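Local coordinates for protein putative Nitroreductase (Anabaena variabilis ATCC 29413, PDB 3EO7) that binds flavin mononucleotide and is probably an oxidoreductase of the nitroreductase family, at residues N370-T382 / V452-R466. Numbering follows the deposited sequence.
Sequences NSPDYFDLNLIET and VYRYLHMDAGHLGQR
D459 grips the loop that leads into strand 381-390, a loop laid across helix 452-473 of the FMN-dependent nitroreductase fold. Its carboxylate takes two nearly straight backbone bonds, each on a syn lone pair. F375 N gives to D459 OD1 at 2.9 Å and D376 N to D459 OD2 at 2.8 Å. A water also donates to D459 OD2 and to D376 O, so this buried carboxylate has three donors.

The aromatic contacts lie on both sides of D459 along the helix. The Y374 ring makes an offset stack on H462, with centroids 3.8 Å apart and planes at 16°. L377 CD1 covers the opposite face of Y374. The H462 side chain extends away from its own backbone N (chi1 -178°), which brings the imidazole against the face of the tyrosine ring, and its NE2 bonds to E197 of helix 181-202. Replacing Y374 with an alanine would probably uncover this face of H462 and take away the support under L377 CD1. F375 lies near parallel to the Y455 ring, but the two barely overlap. M458 is selenomethionine here, and its SE makes an oblique Met-aromatic contact with F375.

Apolar side chains complete the contact. L379 CB rests on L456 CD2, and L379 CD1 presses tightly on V452 CG2 at 3.4 Å. I380 CD1 meets D459 CB at 3.4 Å, on the methylene that carries the carboxylate.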
loop_
_atom_site.group_PDB
_atom_site.type_symbol
_atom_site.label_atom_id
_atom_site.label_comp_id
_atom_site.label_asym_id
_atom_site.label_seq_id
_atom_site.Cartn_x
_atom_site.Cartn_y
_atom_site.Cartn_z
ATOM N N ASN A 370 16.388 -4.737 6.021
ATOM C CA ASN A 370 16.468 -6.075 5.442
ATOM C C ASN A 370 15.134 -6.814 5.518
ATOM O O ASN A 370 14.903 -7.798 4.782
ATOM C CB ASN A 370 17.545 -6.925 6.119
ATOM C CG ASN A 370 17.229 -7.200 7.562
ATOM O OD1 ASN A 370 17.093 -6.276 8.357
ATOM N ND2 ASN A 370 17.104 -8.461 7.908
ATOM N N SER A 371 14.252 -6.369 6.415
ATOM C CA SER A 371 12.941 -7.020 6.552
ATOM C C SER A 371 11.878 -6.026 7.040
ATOM O O SER A 371 11.486 -6.008 8.207
ATOM C CB SER A 371 13.050 -8.220 7.475
ATOM O OG SER A 371 11.833 -8.958 7.397
ATOM N N PRO A 372 11.436 -5.145 6.147
ATOM C CA PRO A 372 10.423 -4.167 6.531
ATOM C C PRO A 372 9.122 -4.890 6.884
ATOM O O PRO A 372 8.855 -5.996 6.382
ATOM C CB PRO A 372 10.244 -3.314 5.269
ATOM C CG PRO A 372 10.899 -4.081 4.176
ATOM C CD PRO A 372 11.767 -5.091 4.714
ATOM N N ASP A 373 8.324 -4.287 7.753
ATOM C CA ASP A 373 7.111 -4.919 8.173
ATOM C C ASP A 373 6.048 -4.914 7.067
ATOM O O ASP A 373 5.804 -3.883 6.403
ATOM C CB ASP A 373 6.485 -4.197 9.374
ATOM C CG ASP A 373 7.280 -4.342 10.636
ATOM O OD1 ASP A 373 8.163 -5.232 10.749
ATOM O OD2 ASP A 373 6.955 -3.601 11.579
ATOM N N TYR A 374 5.408 -6.070 6.945
ATOM C CA TYR A 374 4.176 -6.275 6.200
ATOM C C TYR A 374 3.221 -6.932 7.199
ATOM O O TYR A 374 3.625 -7.407 8.257
ATOM C CB TYR A 374 4.386 -7.231 5.031
ATOM C CG TYR A 374 5.195 -6.617 3.902
ATOM C CD1 TYR A 374 6.578 -6.571 3.957
ATOM C CD2 TYR A 374 4.579 -6.091 2.772
ATOM C CE1 TYR A 374 7.320 -6.012 2.908
ATOM C CE2 TYR A 374 5.324 -5.540 1.738
ATOM C CZ TYR A 374 6.689 -5.506 1.818
ATOM O OH TYR A 374 7.432 -4.954 0.802
ATOM N N PHE A 375 1.956 -7.051 6.830
ATOM C CA PHE A 375 0.979 -7.734 7.676
ATOM C C PHE A 375 1.233 -9.226 7.602
ATOM O O PHE A 375 1.520 -9.870 8.632
ATOM C CB PHE A 375 -0.451 -7.332 7.297
ATOM C CG PHE A 375 -0.715 -5.890 7.511
ATOM C CD1 PHE A 375 -0.802 -5.388 8.802
ATOM C CD2 PHE A 375 -0.878 -5.016 6.448
ATOM C CE1 PHE A 375 -1.017 -4.048 9.022
ATOM C CE2 PHE A 375 -1.079 -3.676 6.666
ATOM C CZ PHE A 375 -1.176 -3.191 7.955
ATOM N N ASP A 376 1.174 -9.802 6.398
ATOM C CA ASP A 376 1.564 -11.196 6.224
ATOM C C ASP A 376 1.779 -11.555 4.771
ATOM O O ASP A 376 0.847 -11.951 4.076
ATOM C CB ASP A 376 0.554 -12.162 6.874
ATOM C CG ASP A 376 1.106 -13.581 6.992
ATOM O OD1 ASP A 376 2.145 -13.858 6.386
ATOM O OD2 ASP A 376 0.504 -14.404 7.695
ATOM N N LEU A 377 3.011 -11.422 4.308
ATOM C CA LEU A 377 3.355 -11.775 2.916
ATOM C C LEU A 377 3.212 -13.234 2.583
ATOM O O LEU A 377 3.085 -13.610 1.404
ATOM C CB LEU A 377 4.737 -11.278 2.561
ATOM C CG LEU A 377 4.876 -9.794 2.285
ATOM C CD1 LEU A 377 6.272 -9.527 1.744
ATOM C CD2 LEU A 377 3.813 -9.325 1.290
ATOM N N ASN A 378 3.174 -14.085 3.609
ATOM C CA ASN A 378 2.954 -15.488 3.349
ATOM C C ASN A 378 1.604 -15.777 2.692
ATOM O O ASN A 378 1.413 -16.855 2.165
ATOM C CB ASN A 378 3.084 -16.305 4.605
ATOM C CG ASN A 378 4.500 -16.310 5.138
ATOM O OD1 ASN A 378 5.471 -16.456 4.377
ATOM N ND2 ASN A 378 4.627 -16.151 6.449
ATOM N N LEU A 379 0.682 -14.808 2.725
ATOM C CA LEU A 379 -0.636 -14.973 2.172
ATOM C C LEU A 379 -0.741 -14.530 0.696
ATOM O O LEU A 379 -1.790 -14.691 0.086
ATOM C CB LEU A 379 -1.640 -14.182 3.001
ATOM C CG LEU A 379 -1.672 -14.472 4.507
ATOM C CD1 LEU A 379 -2.723 -13.601 5.191
ATOM C CD2 LEU A 379 -1.941 -15.958 4.751
ATOM N N ILE A 380 0.321 -13.927 0.176
ATOM C CA ILE A 380 0.287 -13.349 -1.159
ATOM C C ILE A 380 1.220 -14.111 -2.104
ATOM O O ILE A 380 2.364 -14.426 -1.757
ATOM C CB ILE A 380 0.687 -11.870 -1.096
ATOM C CG1 ILE A 380 -0.446 -11.067 -0.411
ATOM C CG2 ILE A 380 0.981 -11.292 -2.508
ATOM C CD1 ILE A 380 -0.016 -9.798 -0.000
ATOM N N GLU A 381 0.693 -14.458 -3.265
ATOM C CA GLU A 381 1.472 -15.093 -4.303
ATOM C C GLU A 381 1.636 -14.108 -5.461
ATOM O O GLU A 381 0.835 -13.179 -5.648
ATOM C CB GLU A 381 0.794 -16.372 -4.744
ATOM C CG GLU A 381 0.681 -17.440 -3.652
ATOM C CD GLU A 381 2.005 -17.858 -3.087
ATOM O OE1 GLU A 381 2.997 -17.954 -3.852
ATOM O OE2 GLU A 381 2.072 -18.114 -1.864
ATOM N N THR A 382 2.681 -14.345 -6.263
ATOM C CA THR A 382 3.010 -13.469 -7.359
ATOM C C THR A 382 3.104 -14.272 -8.654
ATOM O O THR A 382 3.805 -15.286 -8.706
ATOM C CB THR A 382 4.337 -12.724 -7.095
ATOM O OG1 THR A 382 4.239 -11.973 -5.867
ATOM C CG2 THR A 382 4.709 -11.830 -8.329
ATOM N N VAL A 452 -8.534 -9.952 7.375
ATOM C CA VAL A 452 -7.385 -10.256 6.521
ATOM C C VAL A 452 -7.515 -9.547 5.170
ATOM O O VAL A 452 -6.506 -9.222 4.540
ATOM C CB VAL A 452 -7.187 -11.783 6.276
ATOM C CG1 VAL A 452 -8.211 -12.338 5.239
ATOM C CG2 VAL A 452 -5.688 -12.065 5.847
ATOM N N TYR A 453 -8.748 -9.255 4.748
ATOM C CA TYR A 453 -8.969 -8.572 3.487
ATOM C C TYR A 453 -8.211 -7.253 3.447
ATOM O O TYR A 453 -7.625 -6.893 2.403
ATOM C CB TYR A 453 -10.470 -8.348 3.259
ATOM C CG TYR A 453 -10.827 -8.137 1.802
ATOM C CD1 TYR A 453 -11.061 -9.208 0.967
ATOM C CD2 TYR A 453 -10.941 -6.865 1.282
ATOM C CE1 TYR A 453 -11.413 -9.037 -0.377
ATOM C CE2 TYR A 453 -11.323 -6.669 -0.029
ATOM C CZ TYR A 453 -11.527 -7.776 -0.863
ATOM O OH TYR A 453 -11.893 -7.568 -2.154
ATOM N N ARG A 454 -8.261 -6.501 4.556
ATOM C CA ARG A 454 -7.504 -5.254 4.664
ATOM C C ARG A 454 -5.999 -5.519 4.498
ATOM O O ARG A 454 -5.314 -4.847 3.763
ATOM C CB ARG A 454 -7.667 -4.643 6.058
ATOM C CG ARG A 454 -9.056 -4.324 6.461
ATOM C CD ARG A 454 -8.964 -3.584 7.813
ATOM N NE ARG A 454 -10.259 -3.450 8.425
ATOM C CZ ARG A 454 -10.479 -2.840 9.599
ATOM N NH1 ARG A 454 -9.465 -2.306 10.270
ATOM N NH2 ARG A 454 -11.706 -2.768 10.070
ATOM N N TYR A 455 -5.529 -6.531 5.215
ATOM C CA TYR A 455 -4.109 -6.866 5.272
ATOM C C TYR A 455 -3.576 -7.233 3.906
ATOM O O TYR A 455 -2.485 -6.810 3.511
ATOM C CB TYR A 455 -3.834 -8.008 6.232
ATOM C CG TYR A 455 -4.248 -7.808 7.692
ATOM C CD1 TYR A 455 -4.274 -6.548 8.288
ATOM C CD2 TYR A 455 -4.491 -8.910 8.509
ATOM C CE1 TYR A 455 -4.578 -6.404 9.601
ATOM C CE2 TYR A 455 -4.812 -8.778 9.862
ATOM C CZ TYR A 455 -4.857 -7.500 10.413
ATOM O OH TYR A 455 -5.147 -7.310 11.758
ATOM N N LEU A 456 -4.341 -8.028 3.185
ATOM C CA LEU A 456 -3.918 -8.487 1.861
ATOM C C LEU A 456 -3.716 -7.323 0.890
ATOM O O LEU A 456 -2.708 -7.267 0.151
ATOM C CB LEU A 456 -4.962 -9.450 1.256
ATOM C CG LEU A 456 -5.162 -10.794 1.925
ATOM C CD1 LEU A 456 -6.376 -11.573 1.377
ATOM C CD2 LEU A 456 -3.835 -11.613 1.830
ATOM N N HIS A 457 -4.697 -6.425 0.858
ATOM C CA HIS A 457 -4.697 -5.315 -0.084
ATOM C C HIS A 457 -3.621 -4.307 0.312
ATOM O O HIS A 457 -2.906 -3.811 -0.554
ATOM C CB HIS A 457 -6.105 -4.709 -0.200
ATOM C CG HIS A 457 -7.027 -5.535 -1.033
ATOM N ND1 HIS A 457 -7.670 -6.661 -0.549
ATOM C CD2 HIS A 457 -7.387 -5.425 -2.333
ATOM C CE1 HIS A 457 -8.401 -7.190 -1.514
ATOM N NE2 HIS A 457 -8.234 -6.477 -2.610
HETATM N N MSE A 458 -3.461 -4.055 1.621
HETATM C CA MSE A 458 -2.382 -3.153 2.048
HETATM C C MSE A 458 -1.009 -3.754 1.700
HETATM O O MSE A 458 -0.119 -3.050 1.216
HETATM C CB MSE A 458 -2.485 -2.802 3.518
HETATM C CG MSE A 458 -3.616 -1.808 3.770
HETATM SE SE MSE A 458 -3.660 -1.173 5.611
HETATM C CE MSE A 458 -4.370 -2.712 6.489
ATOM N N ASP A 459 -0.820 -5.048 1.921
ATOM C CA ASP A 459 0.461 -5.671 1.572
ATOM C C ASP A 459 0.741 -5.607 0.066
ATOM O O ASP A 459 1.875 -5.335 -0.331
ATOM C CB ASP A 459 0.533 -7.114 2.059
ATOM C CG ASP A 459 0.844 -7.226 3.552
ATOM O OD1 ASP A 459 1.251 -6.205 4.194
ATOM O OD2 ASP A 459 0.663 -8.376 4.081
ATOM N N ALA A 460 -0.274 -5.861 -0.767
ATOM C CA ALA A 460 -0.121 -5.781 -2.212
ATOM C C ALA A 460 0.247 -4.378 -2.662
ATOM O O ALA A 460 1.129 -4.195 -3.527
ATOM C CB ALA A 460 -1.391 -6.279 -2.926
ATOM N N GLY A 461 -0.389 -3.368 -2.073
ATOM C CA GLY A 461 -0.036 -1.977 -2.382
ATOM C C GLY A 461 1.376 -1.625 -1.950
ATOM O O GLY A 461 2.067 -0.866 -2.621
ATOM N N HIS A 462 1.819 -2.178 -0.824
ATOM C CA HIS A 462 3.167 -1.964 -0.304
ATOM C C HIS A 462 4.185 -2.565 -1.307
ATOM O O HIS A 462 5.119 -1.889 -1.750
ATOM C CB HIS A 462 3.253 -2.559 1.109
ATOM C CG HIS A 462 4.572 -2.376 1.811
ATOM N ND1 HIS A 462 4.707 -2.667 3.154
ATOM C CD2 HIS A 462 5.797 -1.964 1.392
ATOM C CE1 HIS A 462 5.959 -2.456 3.523
ATOM N NE2 HIS A 462 6.640 -2.019 2.482
ATOM N N LEU A 463 3.992 -3.816 -1.699
ATOM C CA LEU A 463 4.821 -4.424 -2.761
ATOM C C LEU A 463 4.755 -3.552 -4.017
ATOM O O LEU A 463 5.782 -3.273 -4.637
ATOM C CB LEU A 463 4.348 -5.853 -3.059
ATOM C CG LEU A 463 4.559 -6.901 -1.968
ATOM C CD1 LEU A 463 3.881 -8.226 -2.408
ATOM C CD2 LEU A 463 6.078 -7.110 -1.666
ATOM N N GLY A 464 3.549 -3.160 -4.404
ATOM C CA GLY A 464 3.356 -2.311 -5.568
ATOM C C GLY A 464 4.200 -1.046 -5.520
ATOM O O GLY A 464 4.809 -0.651 -6.500
ATOM N N GLN A 465 4.295 -0.415 -4.353
ATOM C CA GLN A 465 5.028 0.845 -4.312
ATOM C C GLN A 465 6.518 0.603 -4.537
ATOM O O GLN A 465 7.186 1.409 -5.169
ATOM C CB GLN A 465 4.777 1.602 -3.018
ATOM C CG GLN A 465 5.388 2.991 -2.998
ATOM C CD GLN A 465 4.784 3.980 -4.008
ATOM O OE1 GLN A 465 3.863 3.659 -4.740
ATOM N NE2 GLN A 465 5.318 5.213 -4.032
ATOM N N ARG A 466 7.033 -0.509 -3.995
ATOM C CA ARG A 466 8.433 -0.829 -4.201
ATOM C C ARG A 466 8.676 -1.067 -5.688
ATOM O O ARG A 466 9.670 -0.619 -6.228
ATOM C CB ARG A 466 8.848 -2.031 -3.362
ATOM C CG ARG A 466 8.805 -1.772 -1.846
ATOM C CD ARG A 466 9.312 -2.971 -1.047
ATOM N NE ARG A 466 10.763 -3.179 -1.153
ATOM C CZ ARG A 466 11.659 -2.784 -0.245
ATOM N NH1 ARG A 466 11.260 -2.147 0.828
ATOM N NH2 ARG A 466 12.951 -3.018 -0.402
HETATM O O HOH W 1 -1.444 -10.079 3.866
#